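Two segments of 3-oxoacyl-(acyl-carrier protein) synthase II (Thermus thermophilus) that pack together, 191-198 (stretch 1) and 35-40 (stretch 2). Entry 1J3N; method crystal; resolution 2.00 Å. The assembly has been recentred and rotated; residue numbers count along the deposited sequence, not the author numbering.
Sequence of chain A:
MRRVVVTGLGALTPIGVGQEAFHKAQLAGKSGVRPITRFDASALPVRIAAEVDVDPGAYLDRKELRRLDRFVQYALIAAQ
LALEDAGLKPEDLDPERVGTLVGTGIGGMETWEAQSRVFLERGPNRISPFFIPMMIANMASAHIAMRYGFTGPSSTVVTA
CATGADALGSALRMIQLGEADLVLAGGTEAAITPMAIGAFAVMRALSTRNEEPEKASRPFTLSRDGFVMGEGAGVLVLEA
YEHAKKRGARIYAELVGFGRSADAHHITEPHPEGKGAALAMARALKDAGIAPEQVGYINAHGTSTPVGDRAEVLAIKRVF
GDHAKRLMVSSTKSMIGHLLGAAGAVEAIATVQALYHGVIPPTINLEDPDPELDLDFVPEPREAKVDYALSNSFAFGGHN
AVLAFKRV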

# COMPACT_ATOMS: atom_id res chain seq x y z
N ALA A 191 -4.77 -8.54 -13.84
CA ALA A 191 -6.07 -7.96 -14.14
C ALA A 191 -6.61 -8.17 -15.56
O ALA A 191 -7.47 -7.40 -16.02
CB ALA A 191 -6.06 -6.48 -13.80
N ILE A 192 -6.11 -9.17 -16.26
CA ILE A 192 -6.62 -9.44 -17.60
C ILE A 192 -7.89 -10.25 -17.38
O ILE A 192 -7.88 -11.49 -17.42
CB ILE A 192 -5.60 -10.24 -18.45
CG1 ILE A 192 -4.35 -9.38 -18.68
CG2 ILE A 192 -6.23 -10.63 -19.79
CD1 ILE A 192 -3.31 -10.00 -19.62
N THR A 193 -8.97 -9.53 -17.08
CA THR A 193 -10.27 -10.14 -16.83
C THR A 193 -11.35 -9.32 -17.53
O THR A 193 -11.14 -8.17 -17.92
CB THR A 193 -10.56 -10.23 -15.30
OG1 THR A 193 -10.83 -8.93 -14.77
CG2 THR A 193 -9.38 -10.83 -14.57
N PRO A 194 -12.54 -9.92 -17.72
CA PRO A 194 -13.65 -9.23 -18.38
C PRO A 194 -13.98 -7.88 -17.75
O PRO A 194 -14.12 -6.87 -18.45
CB PRO A 194 -14.80 -10.22 -18.25
CG PRO A 194 -14.12 -11.55 -18.19
CD PRO A 194 -12.91 -11.30 -17.33
N MET A 195 -14.10 -7.88 -16.43
CA MET A 195 -14.46 -6.67 -15.69
C MET A 195 -13.42 -5.57 -15.67
O MET A 195 -13.77 -4.39 -15.66
CB MET A 195 -14.85 -7.03 -14.26
CG MET A 195 -15.19 -5.84 -13.38
SD MET A 195 -15.97 -6.35 -11.85
CE MET A 195 -16.96 -4.92 -11.50
N ALA A 196 -12.14 -5.93 -15.64
CA ALA A 196 -11.07 -4.93 -15.60
C ALA A 196 -10.82 -4.31 -16.97
O ALA A 196 -10.68 -3.09 -17.09
CB ALA A 196 -9.80 -5.55 -15.08
N ILE A 197 -10.74 -5.14 -18.00
CA ILE A 197 -10.52 -4.61 -19.34
C ILE A 197 -11.78 -3.86 -19.74
O ILE A 197 -11.72 -2.86 -20.46
CB ILE A 197 -10.20 -5.74 -20.34
CG1 ILE A 197 -8.86 -6.39 -19.97
CG2 ILE A 197 -10.16 -5.19 -21.77
CD1 ILE A 197 -8.34 -7.41 -20.95
N GLY A 198 -12.92 -4.34 -19.26
CA GLY A 198 -14.17 -3.67 -19.57
C GLY A 198 -14.18 -2.28 -18.95
O GLY A 198 -14.54 -1.30 -19.60
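Stretch 2 35-40: PITRFD

A proline at the start of a helix can offer an aromatic ring something close to an ideal partner, and the contact between these two segments of the Thermus thermophilus synthase is a striking example: Pro194 CD lies 3.8 Å from the centroid of the Phe39 ring and only 1° off the ring normal. The CD methylene of a proline is bonded to the backbone nitrogen, which leaves its hydrogens somewhat polarised and suited to a CH-pi interaction with the electron-rich face of a phenyl group. Here the geometry is almost exactly axial. Pro194 N also lies over that face, 3.5 Å from Phe39 CZ, while further out on the pyrrolidine ring Pro194 CG comes within 3.5 Å of Phe39 CD2.

The rest of the contact is arranged around this aromatic ring. Stretch 1 leaves an irregular segment and enters a helix at Pro194. Thr193 occupies the N-cap position with chi1 in the p well, and its OG1 accepts a weak capping bond from Ala196 N at 3.4 Å; the first turn is then secured by Ile197 N to Thr193 O at 3.1 Å and Gly198 N to Pro194 O at 2.9 Å. Stretch 2, by contrast, forms no regular helix or strand across the residues that make the contact. Its backbone is extended at Ile36, passes through helical angles at Arg38 (-54/-37) and opens out again at Phe39 (-155/171). With no regular element on this side, helix-crossing geometry does not apply, and the packing is better described residue by residue.

The nearest CA pairs give the register: Ile192 CA lies 7.3 Å from Arg38 CA, and Thr193 CA lies 7.2 Å from Phe39 CA. Both chains thus advance in the same sense through this short region. Such spacing leaves room for side chains between the backbones, and no direct hydrogen bond joins the stretches.

Phe39, with chi1 of 60° in the p well, reaches across to the helix start and has the largest covered area of any residue here. Thr193 contributes through its backbone, Thr193 C lying 3.4 Å from Phe39 CZ, whereas its CA-to-CB bond points away. Ile197, one turn into the helix, meets the ring at its edge, with Ile197 CD1 4.0 Å from Phe39 CZ. The same methyl carbon touches Ile36, Ile197 CD1 to Ile36 CD1 being 3.7 Å, and so links two residues of stretch 2 through apolar packing.

Ile192 serves both Phe39 and Arg38. Its CG2 is 3.9 Å from Phe39 CE1, and its carbonyl oxygen, Ile192 O, is 3.7 Å from Arg38 CG. That carbonyl also takes part in the polar link between the segments: a water accepts from Arg38 NH1 at 2.7 Å and donates to Ile192 O at 2.8 Å. The general lesson is that an irregular segment can be fitted to a helix start by side-chain packing, with a single water bridging the polar groups.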

# COMPACT_ATOMS: atom_id res chain seq x y z
N PRO A 35 -4.12 -11.37 -29.43
CA PRO A 35 -5.56 -11.46 -29.20
C PRO A 35 -5.73 -12.15 -27.84
O PRO A 35 -4.98 -13.08 -27.51
CB PRO A 35 -6.05 -12.32 -30.36
CG PRO A 35 -5.09 -11.97 -31.45
CD PRO A 35 -3.77 -11.98 -30.73
N ILE A 36 -6.69 -11.70 -27.04
CA ILE A 36 -6.90 -12.27 -25.71
C ILE A 36 -7.31 -13.74 -25.75
O ILE A 36 -8.25 -14.11 -26.44
CB ILE A 36 -7.95 -11.45 -24.92
CG1 ILE A 36 -7.42 -10.02 -24.70
CG2 ILE A 36 -8.24 -12.10 -23.56
CD1 ILE A 36 -8.50 -9.03 -24.25
N THR A 37 -6.60 -14.56 -24.99
CA THR A 37 -6.90 -15.98 -24.91
C THR A 37 -7.32 -16.37 -23.49
O THR A 37 -7.94 -17.41 -23.29
CB THR A 37 -5.69 -16.84 -25.30
OG1 THR A 37 -4.65 -16.66 -24.34
CG2 THR A 37 -5.18 -16.46 -26.68
N ARG A 38 -6.98 -15.53 -22.51
CA ARG A 38 -7.31 -15.79 -21.11
C ARG A 38 -8.81 -16.04 -20.92
O ARG A 38 -9.22 -16.86 -20.09
CB ARG A 38 -6.86 -14.62 -20.23
CG ARG A 38 -7.10 -14.81 -18.74
CD ARG A 38 -6.39 -16.06 -18.21
NE ARG A 38 -4.97 -16.09 -18.59
CZ ARG A 38 -4.08 -15.17 -18.25
NH1 ARG A 38 -4.43 -14.13 -17.50
NH2 ARG A 38 -2.83 -15.28 -18.67
N PHE A 39 -9.63 -15.31 -21.67
CA PHE A 39 -11.08 -15.46 -21.63
C PHE A 39 -11.62 -14.97 -22.97
O PHE A 39 -10.87 -14.40 -23.76
CB PHE A 39 -11.72 -14.66 -20.48
CG PHE A 39 -11.47 -13.18 -20.56
CD1 PHE A 39 -10.30 -12.63 -20.06
CD2 PHE A 39 -12.41 -12.33 -21.16
CE1 PHE A 39 -10.05 -11.26 -20.16
CE2 PHE A 39 -12.17 -10.96 -21.26
CZ PHE A 39 -10.98 -10.43 -20.76
N ASP A 40 -12.90 -15.19 -23.21
CA ASP A 40 -13.51 -14.74 -24.46
C ASP A 40 -13.88 -13.26 -24.38
O ASP A 40 -14.86 -12.87 -23.75
CB ASP A 40 -14.76 -15.58 -24.77
CG ASP A 40 -15.55 -15.03 -25.94
OD1 ASP A 40 -14.97 -14.26 -26.74
OD2 ASP A 40 -16.74 -15.38 -26.07
O HOH W 1 -6.48 -13.38 -15.96